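Local coordinates for protein hydroxylase, putative (Mycobacterium tuberculosis, PDB 3AFF) that is a flavin-dependent monooxygenase of cholesterol catabolism that probably hydroxylates the phenolic secosteroid 3-HSA to the catechol 3,4-DHSA, using FMNH2 and oxygen, at residues Glu70-Leu75 / Ile241-Val246; Tyr253-Glu258 / Glu352-Arg357; Ala284-Asp289 / Asp338-Ala343; Ile290-Arg295 / Thr330-Ala335. One frame throughout, in Å; residues are numbered along the deposited sequence. Where two conformers were deposited one is given.

Interaction 1: Glu70-Leu75 / Ile241-Val246; sequences EATRRL and ISAPIV
Arg73 and Pro244 mark the crossing of two helices, with their CA atoms 4.9 Å apart. The axes of 70-75 and 241-246 come within 7.5 Å of each other at a signed angle of -39°, both running in roughly the same sense, and the second helix is kinked at the proline, whose nitrogen cannot bond to the turn before. Such a close approach suits the small groups at the interface. Thr72 turns its hydroxyl across: OG1 rests 3.7 Å from CB of Ala243 and 4.0 Å from CD of Pro244, a purely van der Waals touch. A chi1 of 72° wedges OG1 between the backbone N and the carbonyl carbon, where the buried hydroxyl is hydrogen-bonded to Phe69 O within its own helix. Arg73 touches the partner at the root of its side chain, its CA lying 4.1 Å from Ala243 O, while the end of the chain leads off to grip Glu70 side-on, NE to OE2 at 3.2 Å and NH2 to OE1 at 2.9 Å. Arg74 NE takes the anti lone pair of the same OE1 at 2.8 Å, so two arginines hold one carboxylate. The Arg73 guanidinium also makes cation-pi contacts with Tyr250 and Trp294. This buried crossing joins the N-terminal and C-terminal helical domains of the acyl-CoA dehydrogenase fold, and Pro244 packs close to Trp84, which by similarity belongs to the FMN site.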
loop_
_atom_site.group_PDB
_atom_site.type_symbol
_atom_site.label_atom_id
_atom_site.label_comp_id
_atom_site.label_asym_id
_atom_site.label_seq_id
_atom_site.Cartn_x
_atom_site.Cartn_y
_atom_site.Cartn_z
ATOM N N GLU A 70 -12.717 -15.376 -35.401
ATOM C CA GLU A 70 -13.094 -16.658 -34.800
ATOM C C GLU A 70 -12.718 -17.864 -35.649
ATOM O O GLU A 70 -12.163 -18.841 -35.164
ATOM C CB GLU A 70 -14.632 -16.670 -34.490
ATOM C CG GLU A 70 -15.195 -18.038 -34.156
ATOM C CD GLU A 70 -14.637 -18.588 -32.826
ATOM O OE1 GLU A 70 -14.667 -19.864 -32.645
ATOM O OE2 GLU A 70 -14.130 -17.739 -32.009
ATOM N N ALA A 71 -13.056 -17.791 -36.939
ATOM C CA ALA A 71 -12.545 -18.710 -37.936
ATOM C C ALA A 71 -11.040 -18.958 -37.897
ATOM O O ALA A 71 -10.586 -20.131 -37.956
ATOM C CB ALA A 71 -12.993 -18.194 -39.370
ATOM N N THR A 72 -10.238 -17.891 -37.831
ATOM C CA THR A 72 -8.785 -18.071 -37.737
ATOM C C THR A 72 -8.326 -18.683 -36.409
ATOM O O THR A 72 -7.308 -19.386 -36.350
ATOM C CB THR A 72 -8.018 -16.722 -37.971
ATOM O OG1 THR A 72 -8.186 -15.853 -36.845
ATOM C CG2 THR A 72 -8.576 -16.015 -39.253
ATOM N N ARG A 73 -9.025 -18.330 -35.329
ATOM C CA ARG A 73 -8.758 -18.899 -33.980
ATOM C C ARG A 73 -8.933 -20.425 -34.012
ATOM O O ARG A 73 -8.042 -21.174 -33.578
ATOM C CB ARG A 73 -9.698 -18.257 -32.926
ATOM C CG ARG A 73 -9.288 -18.623 -31.431
ATOM C CD ARG A 73 -10.423 -18.414 -30.400
ATOM N NE ARG A 73 -11.630 -19.180 -30.724
ATOM C CZ ARG A 73 -11.745 -20.499 -30.518
ATOM N NH1 ARG A 73 -10.794 -21.184 -29.938
ATOM N NH2 ARG A 73 -12.849 -21.141 -30.850
ATOM N N ARG A 74 -10.056 -20.886 -34.564
ATOM C CA ARG A 74 -10.307 -22.340 -34.763
ATOM C C ARG A 74 -9.250 -23.026 -35.590
ATOM O O ARG A 74 -8.676 -24.060 -35.169
ATOM C CB ARG A 74 -11.673 -22.608 -35.426
ATOM C CG ARG A 74 -12.811 -21.957 -34.734
ATOM C CD ARG A 74 -14.205 -22.391 -35.336
ATOM N NE ARG A 74 -15.276 -21.667 -34.658
ATOM C CZ ARG A 74 -16.585 -21.831 -34.879
ATOM N NH1 ARG A 74 -17.028 -22.719 -35.756
ATOM N NH2 ARG A 74 -17.438 -21.068 -34.225
ATOM N N LEU A 75 -8.946 -22.474 -36.761
ATOM C CA LEU A 75 -7.863 -23.009 -37.559
ATOM C C LEU A 75 -6.557 -23.097 -36.835
ATOM O O LEU A 75 -5.827 -24.073 -36.985
ATOM C CB LEU A 75 -7.657 -22.202 -38.867
ATOM C CG LEU A 75 -8.838 -22.305 -39.849
ATOM C CD1 LEU A 75 -8.858 -21.165 -40.988
ATOM C CD2 LEU A 75 -8.932 -23.710 -40.412
ATOM N N ILE A 241 -2.879 -11.001 -36.678
ATOM C CA ILE A 241 -1.759 -11.720 -36.044
ATOM C C ILE A 241 -2.157 -12.271 -34.630
ATOM O O ILE A 241 -1.911 -13.428 -34.321
ATOM C CB ILE A 241 -0.518 -10.669 -35.923
ATOM C CG1 ILE A 241 0.103 -10.465 -37.283
ATOM C CG2 ILE A 241 0.624 -11.123 -35.028
ATOM C CD1 ILE A 241 -0.221 -11.547 -38.266
ATOM N N SER A 242 -2.770 -11.415 -33.815
ATOM C CA SER A 242 -3.106 -11.772 -32.453
ATOM C C SER A 242 -4.160 -12.881 -32.383
ATOM O O SER A 242 -4.059 -13.743 -31.492
ATOM C CB SER A 242 -3.577 -10.572 -31.671
ATOM O OG SER A 242 -2.553 -9.564 -31.641
ATOM N N ALA A 243 -5.176 -12.843 -33.261
ATOM C CA ALA A 243 -6.156 -13.903 -33.239
ATOM C C ALA A 243 -5.630 -15.335 -33.430
ATOM O O ALA A 243 -6.000 -16.226 -32.645
ATOM C CB ALA A 243 -7.314 -13.607 -34.098
ATOM N N PRO A 244 -4.829 -15.615 -34.482
ATOM C CA PRO A 244 -4.336 -16.954 -34.540
ATOM C C PRO A 244 -3.339 -17.299 -33.413
ATOM O O PRO A 244 -3.221 -18.474 -33.053
ATOM C CB PRO A 244 -3.699 -17.019 -35.940
ATOM C CG PRO A 244 -3.326 -15.633 -36.215
ATOM C CD PRO A 244 -4.475 -14.879 -35.707
ATOM N N ILE A 245 -2.622 -16.309 -32.877
ATOM C CA ILE A 245 -1.728 -16.583 -31.736
ATOM C C ILE A 245 -2.618 -17.017 -30.578
ATOM O O ILE A 245 -2.311 -17.995 -29.896
ATOM C CB ILE A 245 -0.851 -15.341 -31.344
ATOM C CG1 ILE A 245 0.265 -15.123 -32.397
ATOM C CG2 ILE A 245 -0.245 -15.487 -29.966
ATOM C CD1 ILE A 245 0.856 -13.753 -32.315
ATOM N N VAL A 246 -3.702 -16.288 -30.327
ATOM C CA VAL A 246 -4.628 -16.773 -29.309
ATOM C C VAL A 246 -5.139 -18.225 -29.559
ATOM O O VAL A 246 -5.031 -19.063 -28.670
ATOM C CB VAL A 246 -5.748 -15.815 -28.980
ATOM C CG1 VAL A 246 -6.521 -16.376 -27.735
ATOM C CG2 VAL A 246 -5.176 -14.426 -28.613
#

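Interaction 2: Tyr253-Glu258 / Glu352-Arg357; sequences YAAHVE and EAPIQR
Ala255 faces the first turn of helix 354-370 from the side of helix 233-259, and its CA comes to 5.7 Å from that of Ile355. Both helices belong to the C-terminal helical domain of the acyl-CoA dehydrogenase fold, and the contact seats the start of its later helix, together with the turn leading into it, against an earlier one. The join is small and wholly apolar. One methyl serves two partners: Ala255 CB meets CB of Pro354 at 3.8 Å and CB of Ile355 at 4.1 Å, so consecutive residues of the incoming chain share it. Ile355 touches through the root of its side chain, at CB. Ala255 and Ile355 are buried, whereas Pro354 lies at the exposed border. Nearby polar groups look to other partners: His256 ND1 is hydrogen-bonded to Ser344 OG, and Arg357 NE forms a salt bridge with Glu31. Asp391 of a neighbouring subunit packs on His256, and Val185 of a third subunit on Gln356, which places the contact close to subunit interfaces. The turn before the helix is braced from within by Gln356, whose NE2 gives a 2.8 Å hydrogen bond to Ala353 O, approaching it 27° out of the carbonyl plane.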
loop_
_atom_site.group_PDB
_atom_site.type_symbol
_atom_site.label_atom_id
_atom_site.label_comp_id
_atom_site.label_asym_id
_atom_site.label_seq_id
_atom_site.Cartn_x
_atom_site.Cartn_y
_atom_site.Cartn_z
ATOM N N TYR A 253 -3.448 -25.932 -25.052
ATOM C CA TYR A 253 -4.315 -26.462 -23.996
ATOM C C TYR A 253 -4.907 -27.849 -24.312
ATOM O O TYR A 253 -4.824 -28.764 -23.479
ATOM C CB TYR A 253 -5.429 -25.482 -23.580
ATOM C CG TYR A 253 -6.173 -25.913 -22.326
ATOM C CD1 TYR A 253 -5.606 -25.734 -21.061
ATOM C CD2 TYR A 253 -7.431 -26.541 -22.408
ATOM C CE1 TYR A 253 -6.274 -26.175 -19.899
ATOM C CE2 TYR A 253 -8.127 -26.976 -21.264
ATOM C CZ TYR A 253 -7.546 -26.794 -20.006
ATOM O OH TYR A 253 -8.222 -27.192 -18.848
ATOM N N ALA A 254 -5.509 -27.989 -25.485
ATOM C CA ALA A 254 -6.106 -29.239 -25.895
ATOM C C ALA A 254 -5.038 -30.336 -25.951
ATOM O O ALA A 254 -5.286 -31.441 -25.539
ATOM C CB ALA A 254 -6.804 -29.057 -27.209
ATOM N N ALA A 255 -3.836 -30.016 -26.436
ATOM C CA ALA A 255 -2.746 -30.956 -26.548
ATOM C C ALA A 255 -2.249 -31.438 -25.189
ATOM O O ALA A 255 -1.781 -32.559 -25.066
ATOM C CB ALA A 255 -1.610 -30.343 -27.305
ATOM N N HIS A 256 -2.318 -30.563 -24.194
ATOM C CA HIS A 256 -1.912 -30.879 -22.854
ATOM C C HIS A 256 -2.960 -31.789 -22.184
ATOM O O HIS A 256 -2.606 -32.707 -21.457
ATOM C CB HIS A 256 -1.745 -29.594 -22.041
ATOM C CG HIS A 256 -1.797 -29.818 -20.570
ATOM N ND1 HIS A 256 -0.681 -30.143 -19.832
ATOM C CD2 HIS A 256 -2.832 -29.792 -19.702
ATOM C CE1 HIS A 256 -1.029 -30.297 -18.567
ATOM N NE2 HIS A 256 -2.327 -30.092 -18.463
ATOM N N VAL A 257 -4.236 -31.507 -22.401
ATOM C CA VAL A 257 -5.297 -32.355 -21.903
ATOM C C VAL A 257 -5.199 -33.761 -22.519
ATOM O O VAL A 257 -5.215 -34.756 -21.793
ATOM C CB VAL A 257 -6.671 -31.714 -22.146
ATOM C CG1 VAL A 257 -7.772 -32.667 -21.788
ATOM C CG2 VAL A 257 -6.796 -30.461 -21.322
ATOM N N GLU A 258 -5.043 -33.829 -23.843
ATOM C CA GLU A 258 -4.950 -35.089 -24.598
ATOM C C GLU A 258 -3.803 -36.052 -24.189
ATOM O O GLU A 258 -3.999 -37.270 -24.211
ATOM C CB GLU A 258 -4.829 -34.786 -26.096
ATOM C CG GLU A 258 -5.299 -35.901 -27.014
ATOM C CD GLU A 258 -6.738 -35.680 -27.454
ATOM O OE1 GLU A 258 -6.974 -34.672 -28.196
ATOM O OE2 GLU A 258 -7.624 -36.494 -27.050
ATOM N N GLU A 352 7.555 -35.300 -31.853
ATOM C CA GLU A 352 6.247 -35.924 -32.131
ATOM C C GLU A 352 5.149 -35.355 -31.233
ATOM O O GLU A 352 3.983 -35.764 -31.355
ATOM C CB GLU A 352 6.268 -37.475 -32.048
ATOM C CG GLU A 352 7.103 -38.278 -33.111
ATOM C CD GLU A 352 6.902 -37.809 -34.596
ATOM O OE1 GLU A 352 5.766 -37.450 -35.021
ATOM O OE2 GLU A 352 7.914 -37.797 -35.350
ATOM N N ALA A 353 5.509 -34.415 -30.350
ATOM C CA ALA A 353 4.575 -33.872 -29.366
ATOM C C ALA A 353 3.863 -32.601 -29.900
ATOM O O ALA A 353 4.532 -31.612 -30.228
ATOM C CB ALA A 353 5.314 -33.570 -28.091
ATOM N N PRO A 354 2.508 -32.619 -30.011
ATOM C CA PRO A 354 1.793 -31.452 -30.553
ATOM C C PRO A 354 2.113 -30.185 -29.784
ATOM O O PRO A 354 2.054 -29.092 -30.340
ATOM C CB PRO A 354 0.323 -31.785 -30.306
ATOM C CG PRO A 354 0.262 -33.225 -30.187
ATOM C CD PRO A 354 1.594 -33.729 -29.702
ATOM N N ILE A 355 2.440 -30.309 -28.504
ATOM C CA ILE A 355 2.525 -29.119 -27.684
ATOM C C ILE A 355 3.799 -28.285 -27.954
ATOM O O ILE A 355 3.733 -27.067 -27.889
ATOM C CB ILE A 355 2.272 -29.418 -26.171
ATOM C CG1 ILE A 355 2.563 -28.199 -25.339
ATOM C CG2 ILE A 355 3.162 -30.542 -25.683
ATOM C CD1 ILE A 355 1.388 -27.405 -25.115
ATOM N N GLN A 356 4.922 -28.918 -28.297
ATOM C CA GLN A 356 6.076 -28.138 -28.682
ATOM C C GLN A 356 5.815 -27.293 -29.956
ATOM O O GLN A 356 6.416 -26.230 -30.140
ATOM C CB GLN A 356 7.416 -28.953 -28.735
ATOM C CG GLN A 356 7.437 -30.244 -29.576
ATOM C CD GLN A 356 7.483 -29.998 -31.056
ATOM O OE1 GLN A 356 8.283 -29.209 -31.543
ATOM N NE2 GLN A 356 6.615 -30.685 -31.799
ATOM N N ARG A 357 4.908 -27.758 -30.816
ATOM C CA ARG A 357 4.668 -27.106 -32.072
ATOM C C ARG A 357 3.849 -25.865 -31.871
ATOM O O ARG A 357 4.188 -24.841 -32.430
ATOM C CB ARG A 357 3.963 -28.028 -33.051
ATOM C CG ARG A 357 3.675 -27.367 -34.412
ATOM C CD ARG A 357 2.976 -28.284 -35.413
ATOM N NE ARG A 357 3.599 -29.611 -35.465
ATOM C CZ ARG A 357 3.082 -30.714 -34.917
ATOM N NH1 ARG A 357 1.890 -30.663 -34.295
ATOM N NH2 ARG A 357 3.758 -31.877 -34.997
#

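Interaction 3: Ala284-Asp289 / Asp338-Ala343; sequences AEAASD and DRLFEA
Asp289 OD2 is approached by a water and an arginine at once. Water 1 donates to Asp289 OD2 at 2.8 Å and accepts from Arg339 NH1 at 2.6 Å. The direct salt bridge from Arg339 NH1 to Asp289 OD2 is long at 3.5 Å, and its hydrogen bond is weak and bent to 133°. The water thus probably carries much of the link, lying at the edge of the guanidinium and in its plane. Carboxylate and guanidinium are turned 70° from each other, the two side chains crossing nearly at right angles, and only NH1 of Arg339 is in contact with the carboxylate. A bend at chi3 (-103°) brings the end of Arg339 round to this water. Beside this polar bridge runs a buried apolar contact: Ala286 CB points at the partner helix and is met by Leu340 CD2 at 4.2 Å. Leu340 also packs on Ala252, Tyr253 and His256 of helix 233-259. Glu285 occupies the N-cap position of helix 286-309, and its backbone O accepts from Asp289 N at 2.8 Å. The contact pairs the start of that helix with the end of helix 316-342, as expected for neighbouring antiparallel helices in the C-terminal helical domain of the acyl-CoA dehydrogenase fold.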
loop_
_atom_site.group_PDB
_atom_site.type_symbol
_atom_site.label_atom_id
_atom_site.label_comp_id
_atom_site.label_asym_id
_atom_site.label_seq_id
_atom_site.Cartn_x
_atom_site.Cartn_y
_atom_site.Cartn_z
ATOM N N ALA A 284 -3.470 -23.320 -12.567
ATOM C CA ALA A 284 -4.623 -22.804 -11.839
ATOM C C ALA A 284 -5.437 -22.095 -12.982
ATOM O O ALA A 284 -6.584 -22.455 -13.297
ATOM C CB ALA A 284 -4.249 -21.875 -10.645
ATOM N N GLU A 285 -4.791 -21.172 -13.676
ATOM C CA GLU A 285 -5.559 -20.301 -14.530
ATOM C C GLU A 285 -5.093 -20.249 -15.972
ATOM O O GLU A 285 -5.360 -19.277 -16.636
ATOM C CB GLU A 285 -5.632 -18.894 -13.945
ATOM C CG GLU A 285 -4.310 -18.347 -13.441
ATOM C CD GLU A 285 -4.240 -18.417 -11.938
ATOM O OE1 GLU A 285 -3.194 -18.881 -11.433
ATOM O OE2 GLU A 285 -5.237 -18.030 -11.271
ATOM N N ALA A 286 -4.406 -21.283 -16.446
ATOM C CA ALA A 286 -4.037 -21.360 -17.867
ATOM C C ALA A 286 -5.303 -21.310 -18.719
ATOM O O ALA A 286 -5.401 -20.454 -19.571
ATOM C CB ALA A 286 -3.201 -22.594 -18.168
ATOM N N ALA A 287 -6.292 -22.168 -18.464
ATOM C CA ALA A 287 -7.487 -22.217 -19.304
ATOM C C ALA A 287 -8.314 -20.937 -19.273
ATOM O O ALA A 287 -8.935 -20.549 -20.282
ATOM C CB ALA A 287 -8.375 -23.429 -18.934
ATOM N N SER A 288 -8.355 -20.294 -18.111
ATOM C CA SER A 288 -9.179 -19.125 -17.952
ATOM C C SER A 288 -8.462 -17.854 -18.347
ATOM O O SER A 288 -9.122 -16.905 -18.654
ATOM C CB SER A 288 -9.699 -19.010 -16.525
ATOM O OG SER A 288 -8.606 -18.913 -15.632
ATOM N N ASP A 289 -7.116 -17.841 -18.326
ATOM C CA ASP A 289 -6.357 -16.743 -18.890
ATOM C C ASP A 289 -6.518 -16.710 -20.412
ATOM O O ASP A 289 -6.600 -15.666 -21.007
ATOM C CB ASP A 289 -4.863 -16.855 -18.548
ATOM C CG ASP A 289 -4.558 -16.490 -17.089
ATOM O OD1 ASP A 289 -5.402 -15.896 -16.394
ATOM O OD2 ASP A 289 -3.435 -16.793 -16.617
ATOM N N ASP A 338 3.501 -21.351 -22.246
ATOM C CA ASP A 338 4.711 -21.651 -21.504
ATOM C C ASP A 338 4.505 -22.582 -20.256
ATOM O O ASP A 338 5.224 -23.583 -20.120
ATOM C CB ASP A 338 5.425 -20.365 -21.095
ATOM C CG ASP A 338 6.183 -19.675 -22.255
ATOM O OD1 ASP A 338 6.369 -20.266 -23.353
ATOM O OD2 ASP A 338 6.634 -18.521 -22.006
ATOM N N ARG A 339 3.531 -22.249 -19.386
ATOM C CA ARG A 339 3.165 -23.122 -18.230
ATOM C C ARG A 339 2.748 -24.489 -18.773
ATOM O O ARG A 339 3.255 -25.523 -18.372
ATOM C CB ARG A 339 2.086 -22.498 -17.302
ATOM C CG ARG A 339 2.483 -21.086 -16.784
ATOM C CD ARG A 339 1.723 -20.513 -15.508
ATOM N NE ARG A 339 0.707 -19.511 -15.917
ATOM C CZ ARG A 339 0.926 -18.194 -15.955
ATOM N NH1 ARG A 339 -0.031 -17.384 -16.384
ATOM N NH2 ARG A 339 2.097 -17.693 -15.550
ATOM N N LEU A 340 1.869 -24.508 -19.748
ATOM C CA LEU A 340 1.510 -25.781 -20.306
ATOM C C LEU A 340 2.647 -26.639 -20.820
ATOM O O LEU A 340 2.635 -27.877 -20.596
ATOM C CB LEU A 340 0.452 -25.624 -21.391
ATOM C CG LEU A 340 -0.863 -25.053 -20.916
ATOM C CD1 LEU A 340 -1.700 -24.865 -22.193
ATOM C CD2 LEU A 340 -1.516 -26.014 -19.921
ATOM N N PHE A 341 3.560 -26.027 -21.578
ATOM C CA PHE A 341 4.709 -26.711 -22.174
ATOM C C PHE A 341 5.585 -27.359 -21.093
ATOM O O PHE A 341 6.203 -28.404 -21.280
ATOM C CB PHE A 341 5.537 -25.655 -22.907
ATOM C CG PHE A 341 6.702 -26.189 -23.647
ATOM C CD1 PHE A 341 6.576 -27.284 -24.472
ATOM C CD2 PHE A 341 7.924 -25.565 -23.558
ATOM C CE1 PHE A 341 7.660 -27.777 -25.162
ATOM C CE2 PHE A 341 9.006 -26.029 -24.290
ATOM C CZ PHE A 341 8.865 -27.168 -25.094
ATOM N N GLU A 342 5.652 -26.687 -19.968
ATOM C CA GLU A 342 6.459 -27.123 -18.842
ATOM C C GLU A 342 5.761 -28.113 -17.932
ATOM O O GLU A 342 6.400 -28.598 -17.003
ATOM C CB GLU A 342 6.905 -25.904 -18.014
ATOM C CG GLU A 342 8.229 -25.401 -18.504
ATOM C CD GLU A 342 8.554 -23.972 -18.048
ATOM O OE1 GLU A 342 8.227 -23.589 -16.897
ATOM O OE2 GLU A 342 9.134 -23.244 -18.866
ATOM N N ALA A 343 4.474 -28.386 -18.181
ATOM C CA ALA A 343 3.695 -29.249 -17.313
ATOM C C ALA A 343 3.044 -30.362 -18.089
ATOM O O ALA A 343 2.033 -30.862 -17.681
ATOM C CB ALA A 343 2.667 -28.491 -16.568
HETATM O O HOH W 1 -1.823 -19.101 -17.045
#

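Interaction 4: Ile290-Arg295 / Thr330-Ala335; sequences IDAAWR and TGRSIA
Arg332 reaches over from helix 316-342 to lie against Ala292 and Ala293 of helix 286-309, two neighbouring helices of the C-terminal helical bundle of the acyl-CoA dehydrogenase fold. They run antiparallel, at 160° between their directions, with segment axes 8.6 Å apart; the nearest CA atoms, those of Ala293 and Arg332, are separated by 6.4 Å. The arginine sets out toward the partner helix and then bends at chi3 (93°), which carries its guanidinium past Ala293 to Ala292. There the edge of the flat group meets a methyl: NH2 stands 3.3 Å from Ala292 CB, a tight contact near the guanidinium plane. NE lies obliquely opposite the backbone N of Ala293, and CD, further back along the chain, is 4.2 Å from Ala293 CB, so the aliphatic part of the arginine shares in the packing. No hydrogen bond joins the two segments; NH2 has a long, weak ion pair with Asp289 OD1, one turn earlier on the opposite helix. Deeper in the interface, Ala293 points its methyl at the other helix, where Ser333 comes up beside it. Val246 of helix 233-259 packs on this serine, and Trp294, next to Ala293, packs on Tyr250 of that same helix, so a third helix backs the pair. With chi1 at -75°, Ser333 OG stays beside its own backbone N, where it is hydrogen-bonded to Ala329 O, and it touches the opposite helix by resting 3.6 Å from Ala293 CB.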
loop_
_atom_site.group_PDB
_atom_site.type_symbol
_atom_site.label_atom_id
_atom_site.label_comp_id
_atom_site.label_asym_id
_atom_site.label_seq_id
_atom_site.Cartn_x
_atom_site.Cartn_y
_atom_site.Cartn_z
ATOM N N ILE A 290 -6.511 -17.884 -21.024
ATOM C CA ILE A 290 -6.633 -18.022 -22.476
ATOM C C ILE A 290 -8.008 -17.525 -22.924
ATOM O O ILE A 290 -8.105 -16.730 -23.864
ATOM C CB ILE A 290 -6.372 -19.490 -22.886
ATOM C CG1 ILE A 290 -4.906 -19.826 -22.616
ATOM C CG2 ILE A 290 -6.793 -19.747 -24.309
ATOM C CD1 ILE A 290 -4.457 -21.255 -22.933
ATOM N N ASP A 291 -9.064 -17.984 -22.255
ATOM C CA ASP A 291 -10.408 -17.514 -22.602
ATOM C C ASP A 291 -10.587 -16.034 -22.286
ATOM O O ASP A 291 -11.266 -15.343 -23.042
ATOM C CB ASP A 291 -11.531 -18.378 -22.009
ATOM C CG ASP A 291 -12.728 -18.566 -22.997
ATOM O OD1 ASP A 291 -12.595 -19.296 -24.013
ATOM O OD2 ASP A 291 -13.820 -17.980 -22.754
ATOM N N ALA A 292 -9.965 -15.514 -21.215
ATOM C CA ALA A 292 -10.024 -14.056 -20.934
ATOM C C ALA A 292 -9.285 -13.234 -22.024
ATOM O O ALA A 292 -9.751 -12.166 -22.391
ATOM C CB ALA A 292 -9.481 -13.695 -19.524
ATOM N N ALA A 293 -8.153 -13.741 -22.523
ATOM C CA ALA A 293 -7.348 -13.059 -23.556
ATOM C C ALA A 293 -8.207 -12.971 -24.831
ATOM O O ALA A 293 -8.278 -11.920 -25.487
ATOM C CB ALA A 293 -6.035 -13.860 -23.844
ATOM N N TRP A 294 -8.866 -14.080 -25.163
ATOM C CA TRP A 294 -9.785 -14.099 -26.294
ATOM C C TRP A 294 -10.995 -13.134 -26.183
ATOM O O TRP A 294 -11.241 -12.333 -27.126
ATOM C CB TRP A 294 -10.232 -15.519 -26.677
ATOM C CG TRP A 294 -11.227 -15.472 -27.849
ATOM C CD1 TRP A 294 -12.606 -15.588 -27.770
ATOM C CD2 TRP A 294 -10.923 -15.168 -29.247
ATOM N NE1 TRP A 294 -13.177 -15.435 -29.054
ATOM C CE2 TRP A 294 -12.172 -15.179 -29.967
ATOM C CE3 TRP A 294 -9.730 -14.938 -29.954
ATOM C CZ2 TRP A 294 -12.246 -14.995 -31.367
ATOM C CZ3 TRP A 294 -9.811 -14.715 -31.389
ATOM C CH2 TRP A 294 -11.059 -14.748 -32.055
ATOM N N ARG A 295 -11.758 -13.208 -25.086
ATOM C CA ARG A 295 -12.896 -12.285 -24.897
ATOM C C ARG A 295 -12.445 -10.853 -25.068
ATOM O O ARG A 295 -13.136 -10.046 -25.647
ATOM C CB ARG A 295 -13.457 -12.343 -23.478
ATOM C CG ARG A 295 -14.222 -13.580 -23.037
ATOM C CD ARG A 295 -14.641 -13.370 -21.524
ATOM N NE ARG A 295 -14.065 -14.441 -20.692
ATOM C CZ ARG A 295 -14.492 -15.707 -20.720
ATOM N NH1 ARG A 295 -15.525 -16.069 -21.499
ATOM N NH2 ARG A 295 -13.900 -16.617 -19.970
ATOM N N THR A 330 -1.966 -11.517 -26.317
ATOM C CA THR A 330 -0.974 -12.371 -26.842
ATOM C C THR A 330 0.027 -12.732 -25.722
ATOM O O THR A 330 0.465 -13.880 -25.621
ATOM C CB THR A 330 -0.351 -11.692 -28.095
ATOM O OG1 THR A 330 -1.295 -11.664 -29.192
ATOM C CG2 THR A 330 0.838 -12.462 -28.578
ATOM N N GLY A 331 0.387 -11.759 -24.887
ATOM C CA GLY A 331 1.203 -12.026 -23.662
ATOM C C GLY A 331 0.664 -13.056 -22.660
ATOM O O GLY A 331 1.403 -13.979 -22.234
ATOM N N ARG A 332 -0.618 -12.923 -22.316
ATOM C CA ARG A 332 -1.319 -13.877 -21.444
ATOM C C ARG A 332 -1.337 -15.283 -22.053
ATOM O O ARG A 332 -1.086 -16.288 -21.363
ATOM C CB ARG A 332 -2.765 -13.465 -21.211
ATOM C CG ARG A 332 -2.977 -12.245 -20.327
ATOM C CD ARG A 332 -4.433 -11.692 -20.612
ATOM N NE ARG A 332 -5.599 -12.140 -19.780
ATOM C CZ ARG A 332 -5.604 -12.453 -18.466
ATOM N NH1 ARG A 332 -4.486 -12.427 -17.713
ATOM N NH2 ARG A 332 -6.757 -12.804 -17.885
ATOM N N SER A 333 -1.687 -15.334 -23.339
ATOM C CA SER A 333 -1.748 -16.535 -24.128
ATOM C C SER A 333 -0.453 -17.249 -24.153
ATOM O O SER A 333 -0.432 -18.442 -23.939
ATOM C CB SER A 333 -2.136 -16.148 -25.577
ATOM O OG SER A 333 -3.510 -15.828 -25.583
ATOM N N ILE A 334 0.640 -16.539 -24.459
ATOM C CA ILE A 334 1.928 -17.152 -24.571
ATOM C C ILE A 334 2.368 -17.628 -23.145
ATOM O O ILE A 334 2.958 -18.718 -22.984
ATOM C CB ILE A 334 3.025 -16.200 -25.206
ATOM C CG1 ILE A 334 3.329 -16.548 -26.670
ATOM C CG2 ILE A 334 4.360 -16.409 -24.627
ATOM C CD1 ILE A 334 2.623 -15.601 -27.652
ATOM N N ALA A 335 2.106 -16.823 -22.134
ATOM C CA ALA A 335 2.497 -17.210 -20.740
ATOM C C ALA A 335 1.899 -18.601 -20.375
ATOM O O ALA A 335 2.596 -19.482 -19.917
ATOM C CB ALA A 335 1.994 -16.185 -19.791
#

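How the interactions relate
From the N terminus, interaction 1 closes first: the chain leaves helix 65-76, builds the beta sheet and returns in helix 233-259. Further along that helix interaction 2 opens, and within its loop the chain forms a hairpin of helices 286-309 and 316-342. Interaction 4 closes inside interaction 3, and both lie between the two halves of interaction 2, which shuts last. Interactions 3 and 4 are successive levels of one helix pair, their centres about 10 Å apart. Trp294 and Thr330 touch residues of interaction 1, while Leu340 and Ala343 touch Tyr253 and His256 of interaction 2, so helix 233-259 lies between the hairpin and the N-terminal domain at interaction 1, and Trp294 also reaches helix 65-76 directly.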